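Local coordinates for protein D-aminopeptidase (PDB 1HI9) that hydrolyses N-terminal residues from peptides containing D-amino acids, using two zinc ions in each subunit of a self-compartmentalizing decamer, at residues A[7-12]-A[63-68]; A[13-18]-A[32-37]; A[3-8]-A[37-42]; A[84-89]-A[115-120]. All coordinates share one frame; numbering follows the deposited sequence.

Contact 1: A[7-12]-A[63-68]. With ZN (zinc ion), chain G; ZN (zinc ion), chain F.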
loop_
_atom_site.group_PDB
_atom_site.type_symbol
_atom_site.label_atom_id
_atom_site.label_comp_id
_atom_site.label_asym_id
_atom_site.label_seq_id
_atom_site.Cartn_x
_atom_site.Cartn_y
_atom_site.Cartn_z
ATOM N N VAL A 7 -1.272 -33.752 -13.778
ATOM C CA VAL A 7 -0.526 -33.416 -12.574
ATOM C C VAL A 7 -1.114 -32.264 -11.766
ATOM O O VAL A 7 -1.191 -31.131 -12.243
ATOM C CB VAL A 7 0.944 -33.056 -12.904
ATOM C CG1 VAL A 7 1.762 -33.008 -11.618
ATOM C CG2 VAL A 7 1.527 -34.069 -13.875
ATOM N N ASP A 8 -1.521 -32.570 -10.535
ATOM C CA ASP A 8 -2.064 -31.578 -9.617
ATOM C C ASP A 8 -0.928 -31.232 -8.650
ATOM O O ASP A 8 0.167 -31.795 -8.753
ATOM C CB ASP A 8 -3.253 -32.163 -8.848
ATOM C CG ASP A 8 -4.285 -31.116 -8.482
ATOM O OD1 ASP A 8 -4.020 -29.914 -8.676
ATOM O OD2 ASP A 8 -5.366 -31.495 -7.995
ATOM N N MET A 9 -1.178 -30.329 -7.707
ATOM C CA MET A 9 -0.126 -29.925 -6.763
ATOM C C MET A 9 -0.277 -30.310 -5.297
ATOM O O MET A 9 0.707 -30.664 -4.656
ATOM C CB MET A 9 0.058 -28.409 -6.802
ATOM C CG MET A 9 1.316 -27.955 -7.492
ATOM S SD MET A 9 1.600 -26.222 -7.240
ATOM C CE MET A 9 3.221 -26.241 -6.558
ATOM N N GLU A 10 -1.491 -30.207 -4.759
ATOM C CA GLU A 10 -1.716 -30.493 -3.348
ATOM C C GLU A 10 -1.189 -31.840 -2.881
ATOM O O GLU A 10 -0.766 -31.985 -1.735
ATOM C CB GLU A 10 -3.201 -30.386 -3.006
ATOM C CG GLU A 10 -3.760 -28.974 -3.068
ATOM C CD GLU A 10 -4.102 -28.532 -4.479
ATOM O OE1 GLU A 10 -3.875 -29.317 -5.420
ATOM O OE2 GLU A 10 -4.606 -27.400 -4.646
ATOM N N GLY A 11 -1.214 -32.820 -3.770
ATOM C CA GLY A 11 -0.740 -34.139 -3.418
ATOM C C GLY A 11 0.736 -34.364 -3.677
ATOM O O GLY A 11 1.252 -35.437 -3.390
ATOM N N ILE A 12 1.431 -33.369 -4.220
ATOM C CA ILE A 12 2.854 -33.521 -4.482
ATOM C C ILE A 12 3.566 -33.794 -3.169
ATOM O O ILE A 12 3.148 -33.328 -2.097
ATOM C CB ILE A 12 3.448 -32.267 -5.132
ATOM C CG1 ILE A 12 2.865 -32.096 -6.528
ATOM C CG2 ILE A 12 4.955 -32.372 -5.201
ATOM C CD1 ILE A 12 3.113 -33.266 -7.450
ATOM N N MET A 63 -2.719 -23.619 -13.884
ATOM C CA MET A 63 -2.054 -24.642 -14.688
ATOM C C MET A 63 -0.816 -24.170 -15.450
ATOM O O MET A 63 -0.550 -24.603 -16.572
ATOM C CB MET A 63 -3.089 -25.260 -15.632
ATOM C CG MET A 63 -4.287 -25.806 -14.862
ATOM S SD MET A 63 -5.759 -26.077 -15.877
ATOM C CE MET A 63 -6.848 -26.878 -14.708
ATOM N N ASN A 64 -0.061 -23.283 -14.818
ATOM C CA ASN A 64 1.173 -22.762 -15.387
ATOM C C ASN A 64 2.272 -22.960 -14.335
ATOM O O ASN A 64 3.203 -22.150 -14.201
ATOM C CB ASN A 64 1.021 -21.275 -15.750
ATOM C CG ASN A 64 0.529 -20.428 -14.585
ATOM O OD1 ASN A 64 0.521 -20.873 -13.429
ATOM N ND2 ASN A 64 0.132 -19.191 -14.880
ATOM N N ASN A 65 2.149 -24.070 -13.609
ATOM C CA ASN A 65 3.060 -24.434 -12.522
ATOM C C ASN A 65 4.263 -25.259 -12.973
ATOM O O ASN A 65 5.405 -24.955 -12.623
ATOM C CB ASN A 65 2.292 -25.224 -11.460
ATOM C CG ASN A 65 0.946 -24.620 -11.154
ATOM O OD1 ASN A 65 0.867 -23.561 -10.542
ATOM N ND2 ASN A 65 -0.128 -25.284 -11.597
ATOM N N LEU A 66 4.008 -26.324 -13.725
ATOM C CA LEU A 66 5.102 -27.151 -14.215
ATOM C C LEU A 66 6.040 -26.249 -15.011
ATOM O O LEU A 66 5.591 -25.450 -15.833
ATOM C CB LEU A 66 4.565 -28.278 -15.093
ATOM C CG LEU A 66 3.805 -29.360 -14.325
ATOM C CD1 LEU A 66 3.175 -30.335 -15.298
ATOM C CD2 LEU A 66 4.750 -30.072 -13.374
ATOM N N MET A 67 7.337 -26.371 -14.761
ATOM C CA MET A 67 8.315 -25.524 -15.442
ATOM C C MET A 67 8.772 -26.141 -16.750
ATOM O O MET A 67 9.479 -27.147 -16.766
ATOM C CB MET A 67 9.501 -25.258 -14.517
ATOM C CG MET A 67 9.062 -24.748 -13.159
ATOM S SD MET A 67 10.371 -24.063 -12.182
ATOM C CE MET A 67 11.139 -25.510 -11.494
ATOM N N VAL A 68 8.366 -25.521 -17.851
ATOM C CA VAL A 68 8.689 -26.033 -19.174
ATOM C C VAL A 68 10.191 -26.192 -19.423
ATOM O O VAL A 68 10.604 -27.088 -20.152
ATOM C CB VAL A 68 8.053 -25.144 -20.268
ATOM C CG1 VAL A 68 8.719 -23.777 -20.283
ATOM C CG2 VAL A 68 8.168 -25.828 -21.619
HETATM ZN ZN ZN G . -4.914 -28.382 -7.236
HETATM ZN ZN ZN F . -7.016 -30.719 -7.136
HETATM O O HOH W 1 -7.429 -28.692 -7.502
#

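Contact 2: A[13-18]-A[32-37]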
loop_
_atom_site.group_PDB
_atom_site.type_symbol
_atom_site.label_atom_id
_atom_site.label_comp_id
_atom_site.label_asym_id
_atom_site.label_seq_id
_atom_site.Cartn_x
_atom_site.Cartn_y
_atom_site.Cartn_z
ATOM N N SER A 13 4.653 -34.545 -3.253
ATOM C CA SER A 13 5.382 -34.907 -2.050
ATOM C C SER A 13 6.073 -33.731 -1.379
ATOM O O SER A 13 6.487 -32.790 -2.043
ATOM C CB SER A 13 6.393 -35.998 -2.369
ATOM O OG SER A 13 7.248 -35.579 -3.401
ATOM N N GLY A 14 6.167 -33.793 -0.055
ATOM C CA GLY A 14 6.816 -32.742 0.702
ATOM C C GLY A 14 5.992 -31.491 0.967
ATOM O O GLY A 14 6.315 -30.725 1.874
ATOM N N LEU A 15 4.931 -31.272 0.196
ATOM C CA LEU A 15 4.106 -30.077 0.374
ATOM C C LEU A 15 3.033 -30.250 1.470
ATOM O O LEU A 15 2.111 -31.042 1.332
ATOM C CB LEU A 15 3.452 -29.700 -0.964
ATOM C CG LEU A 15 4.355 -29.819 -2.202
ATOM C CD1 LEU A 15 3.664 -29.188 -3.410
ATOM C CD2 LEU A 15 5.699 -29.144 -1.945
ATOM N N PRO A 16 3.152 -29.499 2.572
ATOM C CA PRO A 16 2.200 -29.580 3.683
ATOM C C PRO A 16 1.012 -28.635 3.643
ATOM O O PRO A 16 -0.072 -28.980 4.115
ATOM C CB PRO A 16 3.075 -29.301 4.890
ATOM C CG PRO A 16 3.991 -28.243 4.356
ATOM C CD PRO A 16 4.372 -28.783 2.981
ATOM N N ASP A 17 1.208 -27.440 3.095
ATOM C CA ASP A 17 0.132 -26.448 3.063
ATOM C C ASP A 17 0.094 -25.610 1.792
ATOM O O ASP A 17 0.911 -25.793 0.898
ATOM C CB ASP A 17 0.246 -25.546 4.292
ATOM C CG ASP A 17 1.616 -24.903 4.416
ATOM O OD1 ASP A 17 2.303 -25.151 5.432
ATOM O OD2 ASP A 17 2.003 -24.144 3.496
ATOM N N ASP A 18 -0.839 -24.671 1.727
ATOM C CA ASP A 18 -0.994 -23.865 0.530
ATOM C C ASP A 18 0.099 -22.837 0.247
ATOM O O ASP A 18 0.108 -22.245 -0.827
ATOM C CB ASP A 18 -2.372 -23.194 0.522
ATOM C CG ASP A 18 -2.479 -22.041 1.496
ATOM O OD1 ASP A 18 -1.643 -21.926 2.406
ATOM O OD2 ASP A 18 -3.423 -21.234 1.360
ATOM N N ARG A 32 6.674 -25.548 -7.125
ATOM C CA ARG A 32 6.613 -25.919 -8.533
ATOM C C ARG A 32 7.886 -26.608 -8.996
ATOM O O ARG A 32 7.878 -27.349 -9.978
ATOM C CB ARG A 32 6.306 -24.701 -9.402
ATOM C CG ARG A 32 7.380 -23.655 -9.463
ATOM C CD ARG A 32 6.913 -22.480 -10.310
ATOM N NE ARG A 32 7.957 -21.465 -10.424
ATOM C CZ ARG A 32 7.788 -20.265 -10.968
ATOM N NH1 ARG A 32 6.600 -19.910 -11.458
ATOM N NH2 ARG A 32 8.816 -19.424 -11.015
ATOM N N LEU A 33 8.975 -26.383 -8.269
ATOM C CA LEU A 33 10.233 -27.017 -8.608
ATOM C C LEU A 33 10.089 -28.491 -8.242
ATOM O O LEU A 33 10.365 -29.385 -9.046
ATOM C CB LEU A 33 11.376 -26.388 -7.814
ATOM C CG LEU A 33 12.754 -26.386 -8.494
ATOM C CD1 LEU A 33 13.790 -25.896 -7.498
ATOM C CD2 LEU A 33 13.122 -27.772 -8.993
ATOM N N ILE A 34 9.638 -28.743 -7.019
ATOM C CA ILE A 34 9.442 -30.111 -6.552
ATOM C C ILE A 34 8.407 -30.823 -7.433
ATOM O O ILE A 34 8.579 -31.989 -7.793
ATOM C CB ILE A 34 8.985 -30.104 -5.079
ATOM C CG1 ILE A 34 10.090 -29.476 -4.226
ATOM C CG2 ILE A 34 8.658 -31.525 -4.606
ATOM C CD1 ILE A 34 9.666 -29.106 -2.819
ATOM N N MET A 35 7.344 -30.105 -7.787
ATOM C CA MET A 35 6.283 -30.645 -8.632
ATOM C C MET A 35 6.811 -31.093 -9.992
ATOM O O MET A 35 6.474 -32.167 -10.477
ATOM C CB MET A 35 5.196 -29.592 -8.847
ATOM C CG MET A 35 4.086 -30.024 -9.799
ATOM S SD MET A 35 2.942 -28.686 -10.129
ATOM C CE MET A 35 1.591 -29.521 -10.890
ATOM N N THR A 36 7.624 -30.245 -10.614
ATOM C CA THR A 36 8.187 -30.565 -11.913
ATOM C C THR A 36 9.085 -31.793 -11.804
ATOM O O THR A 36 9.016 -32.700 -12.632
ATOM C CB THR A 36 8.987 -29.381 -12.467
ATOM O OG1 THR A 36 8.107 -28.267 -12.641
ATOM C CG2 THR A 36 9.618 -29.736 -13.813
ATOM N N GLU A 37 9.911 -31.837 -10.767
ATOM C CA GLU A 37 10.797 -32.973 -10.592
ATOM C C GLU A 37 10.036 -34.253 -10.297
ATOM O O GLU A 37 10.421 -35.321 -10.774
ATOM C CB GLU A 37 11.817 -32.670 -9.503
ATOM C CG GLU A 37 12.757 -31.558 -9.933
ATOM C CD GLU A 37 13.833 -31.268 -8.925
ATOM O OE1 GLU A 37 13.494 -31.016 -7.744
ATOM O OE2 GLU A 37 15.018 -31.288 -9.317
#

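Contact 3: A[3-8]-A[37-42]. With ZN (zinc ion), chain F; ZN (zinc ion), chain G.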
loop_
_atom_site.group_PDB
_atom_site.type_symbol
_atom_site.label_atom_id
_atom_site.label_comp_id
_atom_site.label_asym_id
_atom_site.label_seq_id
_atom_site.Cartn_x
_atom_site.Cartn_y
_atom_site.Cartn_z
ATOM N N LEU A 3 0.955 -42.476 -23.140
ATOM C CA LEU A 3 0.540 -42.374 -21.755
ATOM C C LEU A 3 0.129 -40.930 -21.444
ATOM O O LEU A 3 0.821 -39.979 -21.811
ATOM C CB LEU A 3 1.684 -42.831 -20.846
ATOM C CG LEU A 3 1.492 -42.951 -19.328
ATOM C CD1 LEU A 3 1.712 -41.610 -18.694
ATOM C CD2 LEU A 3 0.111 -43.494 -18.998
ATOM N N TYR A 4 -1.020 -40.776 -20.791
ATOM C CA TYR A 4 -1.536 -39.463 -20.421
ATOM C C TYR A 4 -1.278 -39.176 -18.951
ATOM O O TYR A 4 -1.532 -40.023 -18.091
ATOM C CB TYR A 4 -3.039 -39.383 -20.652
ATOM C CG TYR A 4 -3.617 -38.018 -20.331
ATOM C CD1 TYR A 4 -3.523 -36.967 -21.253
ATOM C CD2 TYR A 4 -4.243 -37.771 -19.107
ATOM C CE1 TYR A 4 -4.042 -35.701 -20.963
ATOM C CE2 TYR A 4 -4.762 -36.509 -18.806
ATOM C CZ TYR A 4 -4.661 -35.483 -19.738
ATOM O OH TYR A 4 -5.207 -34.247 -19.464
ATOM N N MET A 5 -0.803 -37.968 -18.662
ATOM C CA MET A 5 -0.520 -37.572 -17.286
ATOM C C MET A 5 -1.231 -36.292 -16.867
ATOM O O MET A 5 -1.170 -35.275 -17.551
ATOM C CB MET A 5 0.984 -37.388 -17.077
ATOM C CG MET A 5 1.723 -38.648 -16.685
ATOM S SD MET A 5 3.480 -38.357 -16.363
ATOM C CE MET A 5 3.413 -37.367 -14.895
ATOM N N SER A 6 -1.918 -36.360 -15.735
ATOM C CA SER A 6 -2.608 -35.206 -15.183
ATOM C C SER A 6 -1.876 -34.932 -13.886
ATOM O O SER A 6 -1.850 -35.784 -12.995
ATOM C CB SER A 6 -4.069 -35.525 -14.896
ATOM O OG SER A 6 -4.700 -34.431 -14.253
ATOM N N VAL A 7 -1.272 -33.752 -13.778
ATOM C CA VAL A 7 -0.526 -33.416 -12.574
ATOM C C VAL A 7 -1.114 -32.264 -11.766
ATOM O O VAL A 7 -1.191 -31.131 -12.243
ATOM C CB VAL A 7 0.944 -33.056 -12.904
ATOM C CG1 VAL A 7 1.762 -33.008 -11.618
ATOM C CG2 VAL A 7 1.527 -34.069 -13.875
ATOM N N ASP A 8 -1.521 -32.570 -10.535
ATOM C CA ASP A 8 -2.064 -31.578 -9.617
ATOM C C ASP A 8 -0.928 -31.232 -8.650
ATOM O O ASP A 8 0.167 -31.795 -8.753
ATOM C CB ASP A 8 -3.253 -32.163 -8.848
ATOM C CG ASP A 8 -4.285 -31.116 -8.482
ATOM O OD1 ASP A 8 -4.020 -29.914 -8.676
ATOM O OD2 ASP A 8 -5.366 -31.495 -7.995
ATOM N N GLU A 37 9.911 -31.837 -10.767
ATOM C CA GLU A 37 10.797 -32.973 -10.592
ATOM C C GLU A 37 10.036 -34.253 -10.297
ATOM O O GLU A 37 10.421 -35.321 -10.774
ATOM C CB GLU A 37 11.817 -32.670 -9.503
ATOM C CG GLU A 37 12.757 -31.558 -9.933
ATOM C CD GLU A 37 13.833 -31.268 -8.925
ATOM O OE1 GLU A 37 13.494 -31.016 -7.744
ATOM O OE2 GLU A 37 15.018 -31.288 -9.317
ATOM N N GLU A 38 8.954 -34.145 -9.529
ATOM C CA GLU A 38 8.136 -35.306 -9.201
ATOM C C GLU A 38 7.591 -35.913 -10.487
ATOM O O GLU A 38 7.619 -37.123 -10.667
ATOM C CB GLU A 38 6.971 -34.913 -8.284
ATOM C CG GLU A 38 6.014 -36.067 -7.988
ATOM C CD GLU A 38 5.541 -36.088 -6.534
ATOM O OE1 GLU A 38 6.385 -35.983 -5.623
ATOM O OE2 GLU A 38 4.326 -36.228 -6.293
ATOM N N ALA A 39 7.108 -35.057 -11.378
ATOM C CA ALA A 39 6.574 -35.514 -12.647
ATOM C C ALA A 39 7.666 -36.175 -13.494
ATOM O O ALA A 39 7.407 -37.164 -14.183
ATOM C CB ALA A 39 5.952 -34.340 -13.414
ATOM N N ASN A 40 8.880 -35.627 -13.447
ATOM C CA ASN A 40 9.974 -36.191 -14.223
ATOM C C ASN A 40 10.239 -37.638 -13.837
ATOM O O ASN A 40 10.521 -38.465 -14.702
ATOM C CB ASN A 40 11.256 -35.363 -14.072
ATOM C CG ASN A 40 11.201 -34.049 -14.846
ATOM O OD1 ASN A 40 10.512 -33.934 -15.864
ATOM N ND2 ASN A 40 11.945 -33.060 -14.374
ATOM N N TYR A 41 10.132 -37.958 -12.552
ATOM C CA TYR A 41 10.373 -39.336 -12.140
ATOM C C TYR A 41 9.438 -40.279 -12.895
ATOM O O TYR A 41 9.872 -41.299 -13.434
ATOM C CB TYR A 41 10.177 -39.505 -10.634
ATOM C CG TYR A 41 11.316 -38.972 -9.807
ATOM C CD1 TYR A 41 11.147 -37.851 -9.006
ATOM C CD2 TYR A 41 12.554 -39.612 -9.797
ATOM C CE1 TYR A 41 12.174 -37.379 -8.205
ATOM C CE2 TYR A 41 13.596 -39.146 -9.000
ATOM C CZ TYR A 41 13.397 -38.028 -8.200
ATOM O OH TYR A 41 14.402 -37.561 -7.380
ATOM N N CYS A 42 8.156 -39.926 -12.954
ATOM C CA CYS A 42 7.181 -40.760 -13.651
ATOM C C CYS A 42 7.399 -40.780 -15.155
ATOM O O CYS A 42 7.304 -41.830 -15.793
ATOM C CB CYS A 42 5.760 -40.288 -13.342
ATOM S SG CYS A 42 5.327 -40.428 -11.586
HETATM ZN ZN ZN F . -7.016 -30.719 -7.136
HETATM ZN ZN ZN G . -4.914 -28.382 -7.236
HETATM O O HOH W 1 -7.429 -28.692 -7.502
#

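Contact 4: A[84-89]-A[115-120]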
loop_
_atom_site.group_PDB
_atom_site.type_symbol
_atom_site.label_atom_id
_atom_site.label_comp_id
_atom_site.label_asym_id
_atom_site.label_seq_id
_atom_site.Cartn_x
_atom_site.Cartn_y
_atom_site.Cartn_z
ATOM N N PRO A 84 -10.879 -26.465 -22.658
ATOM C CA PRO A 84 -12.191 -27.114 -22.771
ATOM C C PRO A 84 -12.443 -28.218 -21.724
ATOM O O PRO A 84 -13.550 -28.318 -21.179
ATOM C CB PRO A 84 -12.182 -27.643 -24.201
ATOM C CG PRO A 84 -11.408 -26.583 -24.923
ATOM C CD PRO A 84 -10.254 -26.306 -23.983
ATOM N N PHE A 85 -11.427 -29.032 -21.435
ATOM C CA PHE A 85 -11.596 -30.102 -20.460
ATOM C C PHE A 85 -10.685 -30.060 -19.232
ATOM O O PHE A 85 -10.374 -31.087 -18.641
ATOM C CB PHE A 85 -11.535 -31.478 -21.150
ATOM C CG PHE A 85 -12.692 -31.726 -22.073
ATOM C CD1 PHE A 85 -12.615 -31.367 -23.419
ATOM C CD2 PHE A 85 -13.897 -32.207 -21.578
ATOM C CE1 PHE A 85 -13.728 -31.475 -24.253
ATOM C CE2 PHE A 85 -15.011 -32.319 -22.400
ATOM C CZ PHE A 85 -14.929 -31.951 -23.740
ATOM N N SER A 86 -10.273 -28.849 -18.872
ATOM C CA SER A 86 -9.476 -28.589 -17.682
ATOM C C SER A 86 -8.422 -29.637 -17.337
ATOM O O SER A 86 -7.444 -29.797 -18.071
ATOM C CB SER A 86 -10.432 -28.388 -16.489
ATOM O OG SER A 86 -9.761 -27.949 -15.316
ATOM N N MET A 87 -8.622 -30.331 -16.215
ATOM C CA MET A 87 -7.695 -31.352 -15.745
ATOM C C MET A 87 -7.471 -32.550 -16.675
ATOM O O MET A 87 -6.465 -33.247 -16.546
ATOM C CB MET A 87 -8.133 -31.847 -14.366
ATOM C CG MET A 87 -8.201 -30.749 -13.331
ATOM S SD MET A 87 -8.531 -31.342 -11.654
ATOM C CE MET A 87 -6.928 -31.923 -11.175
ATOM N N VAL A 88 -8.394 -32.803 -17.600
ATOM C CA VAL A 88 -8.218 -33.921 -18.520
ATOM C C VAL A 88 -8.101 -33.483 -19.983
ATOM O O VAL A 88 -8.352 -34.261 -20.900
ATOM C CB VAL A 88 -9.353 -34.987 -18.370
ATOM C CG1 VAL A 88 -9.123 -35.799 -17.105
ATOM C CG2 VAL A 88 -10.725 -34.313 -18.319
ATOM N N GLU A 89 -7.711 -32.230 -20.188
ATOM C CA GLU A 89 -7.519 -31.688 -21.523
ATOM C C GLU A 89 -6.448 -32.493 -22.265
ATOM O O GLU A 89 -5.377 -32.780 -21.721
ATOM C CB GLU A 89 -7.074 -30.229 -21.444
ATOM C CG GLU A 89 -6.774 -29.634 -22.800
ATOM C CD GLU A 89 -8.016 -29.556 -23.674
ATOM O OE1 GLU A 89 -7.867 -29.583 -24.923
ATOM O OE2 GLU A 89 -9.137 -29.459 -23.113
ATOM N N HIS A 115 -10.254 -30.946 -1.129
ATOM C CA HIS A 115 -11.215 -30.068 -1.796
ATOM C C HIS A 115 -11.534 -30.668 -3.153
ATOM O O HIS A 115 -10.943 -31.675 -3.527
ATOM C CB HIS A 115 -10.648 -28.659 -1.982
ATOM C CG HIS A 115 -9.508 -28.598 -2.948
ATOM N ND1 HIS A 115 -8.238 -29.028 -2.627
ATOM C CD2 HIS A 115 -9.454 -28.205 -4.241
ATOM C CE1 HIS A 115 -7.452 -28.899 -3.678
ATOM N NE2 HIS A 115 -8.164 -28.400 -4.672
ATOM N N SER A 116 -12.479 -30.057 -3.863
ATOM C CA SER A 116 -12.890 -30.503 -5.192
ATOM C C SER A 116 -13.089 -29.305 -6.122
ATOM O O SER A 116 -14.132 -28.658 -6.084
ATOM C CB SER A 116 -14.199 -31.297 -5.110
ATOM O OG SER A 116 -14.042 -32.467 -4.342
ATOM N N MET A 117 -12.083 -29.032 -6.953
ATOM C CA MET A 117 -12.080 -27.918 -7.908
ATOM C C MET A 117 -12.051 -26.541 -7.240
ATOM O O MET A 117 -11.096 -25.794 -7.415
ATOM C CB MET A 117 -13.270 -28.015 -8.860
ATOM C CG MET A 117 -13.212 -29.210 -9.811
ATOM S SD MET A 117 -11.668 -29.320 -10.792
ATOM C CE MET A 117 -11.890 -27.979 -11.980
ATOM N N ILE A 118 -13.092 -26.198 -6.486
ATOM C CA ILE A 118 -13.130 -24.907 -5.794
ATOM C C ILE A 118 -13.459 -25.140 -4.330
ATOM O O ILE A 118 -14.015 -26.178 -3.977
ATOM C CB ILE A 118 -14.197 -23.976 -6.394
ATOM C CG1 ILE A 118 -15.569 -24.648 -6.300
ATOM C CG2 ILE A 118 -13.853 -23.661 -7.838
ATOM C CD1 ILE A 118 -16.719 -23.722 -6.594
ATOM N N PHE A 119 -13.116 -24.175 -3.483
ATOM C CA PHE A 119 -13.373 -24.287 -2.050
ATOM C C PHE A 119 -14.857 -24.443 -1.765
ATOM O O PHE A 119 -15.250 -25.072 -0.783
ATOM C CB PHE A 119 -12.845 -23.046 -1.317
ATOM C CG PHE A 119 -11.340 -22.923 -1.335
ATOM C CD1 PHE A 119 -10.729 -21.695 -1.614
ATOM C CD2 PHE A 119 -10.533 -24.025 -1.056
ATOM C CE1 PHE A 119 -9.339 -21.567 -1.627
ATOM C CE2 PHE A 119 -9.141 -23.914 -1.065
ATOM C CZ PHE A 119 -8.543 -22.680 -1.349
ATOM N N GLY A 120 -15.680 -23.881 -2.644
ATOM C CA GLY A 120 -17.115 -23.935 -2.449
ATOM C C GLY A 120 -17.863 -25.252 -2.589
ATOM O O GLY A 120 -19.017 -25.338 -2.168
#

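Contact 1: A[7-12]-A[63-68]
Met9 and Val7 meet Asn65 and Leu66 across this contact, and Met9 makes one of the two touches. Its chi1 of -107° stands well away from a staggered position, while chi2 near -170° extends the chain toward 63-68. CB starts it in that direction, and CG packs on Met35. SD then comes against the amide carbon of Asn65, with Met9 SD to Asn65 CG at 4.3 Å, and the terminal CE ends near Arg32 of helix 28-48. The amide is already committed: Asn65 OD1 bonds to Tyr28, and ND2 to Asp58 and the carbonyl of His60. Beyond it, Val7 CB lies 4.3 Å from Leu66 CD1, an apolar pair.

The same loop carries zinc ligands directly after the strand. The carboxylate of Asp8 bridges both metals, OD1 at 2.3 Å from one zinc and OD2 at 2.0 Å from the other. Glu10, bent at chi2 (81°), brings OE1 to the first zinc; its OE2 is a longer second bond at 2.8 Å. His60 completes that site, while His104 and Glu133 join the second, and one water bridges the pair. With one apolar touch, one sulfur-on-amide touch and no hydrogen bond crossing, the contact itself is loose van der Waals packing; the strong directional bonds of 7-12 go to the zincs, those of Asn65 to Tyr28, Asp58 and His60.

Contact 2: A[13-18]-A[32-37]
The carbonyl oxygen of Arg32, at the start of the helical segment 32-37 that presents Ile34 to Leu15, is gripped twice: by Thr36 N at 3.0 Å and by Thr36 OG1 at 2.8 Å. The hydroxyl arrives almost in line with the carbonyl, the C=O...OG1 angle being 161°, so the Thr36 side chain doubles the ordinary helical bond. Met67 N in turn bonds to the same hydroxyl oxygen.

Across the segments no hydrogen bond forms, and Ile34 does nearly all the touching from the helix side. Both of its branches are used. CG1 sits beside the backbone N (chi1 -62°) and runs out extended, which carries Ile34 CD1 to 4.1 Å from Leu15 CD2; the two side chains lie alongside, pointing opposite ways. The other branch, Ile34 CG2, lies against the loop backbone, 3.6 Å from Ser13 O. Ser13 OG bonds to Glu38 on the same helix. Between the two touches the loop passes through Gly14, whose positive phi of 80° is readily adopted by glycine.

The contact packs the long strand-to-helix connection of a beta-alpha-beta unit (strand 2-7, helix 28-48, strand 53-58) against the early turns of its helix. Lys174 of strand 169-176 takes up Leu15 O, helix 187-203 adds Arg190 against Ser13 and Glu37, and a neighbouring subunit brings its Glu69 onto Ile34.

Contact 3: A[3-8]-A[37-42]
Strand 3-7, bearing Met5 and Val7, and helix 37-42, bearing Ala39 and Cys42, run nearly antiparallel, their axes 10.5 Å apart at closest approach with 159° between their N-to-C directions. Met5 spans most of that gap. Its chain is extended through chi2 and then bent at chi3 (67°), which turns the methyl CE in over the helix surface. There Met5 CE rests between successive turns, 4.1 Å from Cys42 CB and 4.2 Å from Ala39 CB, with the carbonyl oxygen Ala39 O at 4.1 Å. Two residues further along the strand, Val7 CG2 reaches Ala39 CB at 4.5 Å, a looser touch. Ala39 thus meets both strand side chains, and its small size suits the close-lying backbones: the alpha carbons of Val7 and Ala39 are 7.4 Å apart.

Strand alternation sends Tyr4 and Ser6 to the other side of the sheet, where Tyr4 OH bonds to Glu89 O and Ser6 OG to Met87 O. On the helix side, Leu99 and Leu101 of strand 97-103 and Val54 of strand 53-58 pack on Met5, and Val56 packs on Val7. Asp8, just past the strand, binds the two zinc ions. A central parallel strand, a helix laid back across the sheet and a neighbouring parallel strand, 53-58, form a beta-alpha-beta crossover, with metal ligands at the carboxyl end of the strands as is common in alpha/beta enzymes.

Contact 4: A[84-89]-A[115-120]
Two loops bordering the dinuclear zinc site meet here through methionines: 84-89 supplies Met87 and Ser86, and 115-120, which begins with the assigned nucleophile His115, supplies Met117. The closest approach is sulfur to sulfur, Met87 SD to Met117 SD at 3.8 Å, where the two thioether chains overlap side by side and run in opposite senses. Met117 is bent at both chi2 and chi3, a curl that brings Met117 CE round to Ser86 OG at 4.0 Å. No hydrogen bond crosses between the segments.

Each loop is held by bonds of its own. In 84-89, Val88 N to Phe85 O at 2.8 Å and Glu89 N to Ser86 O at 3.2 Å make a tight, 3-10-like turn, and the side chain of Glu89 reaches back so that its OE2 accepts from Phe85 N at 2.9 Å. In 115-120, the phi and psi of Met117 (67° and -64°) are those of a classic gamma turn, although the position of Ser116 O is less sure. Both segments are connections leaving the central, mostly parallel sheet, one after strand 76-80 and the other after strand 97-103.

A bend at chi3 places Met87 CE 3.6 Å from Asp8 OD2. On the other loop, Met117 N bonds to the zinc ligand Glu133. His115 stacks on His104, and Phe273 of a neighbouring subunit meets its ring edge-to-face.

None of the four contacts has a hydrogen bond between its own segments, yet they differ in setting. Contacts 1 and 3 are fully buried and start from the same strand end, sharing Val7 and Asp8; contact 3 is strand-on-helix, contact 1 loop-on-loop. Contact 2 is also buried but lies farther out, using helix 28-48 like contact 3. Contact 4, with Met117 partly exposed, is nearest the centre of the chain and brings Met87 and His115 beside the zinc site, whereas contact 1 supplies zinc ligands. Contacts 1, 2 and 4 are touched by other subunits, contact 3 by none. Polar bonds run between contacts instead, joining contact 3 to contact 4 and contact 2 to contact 1.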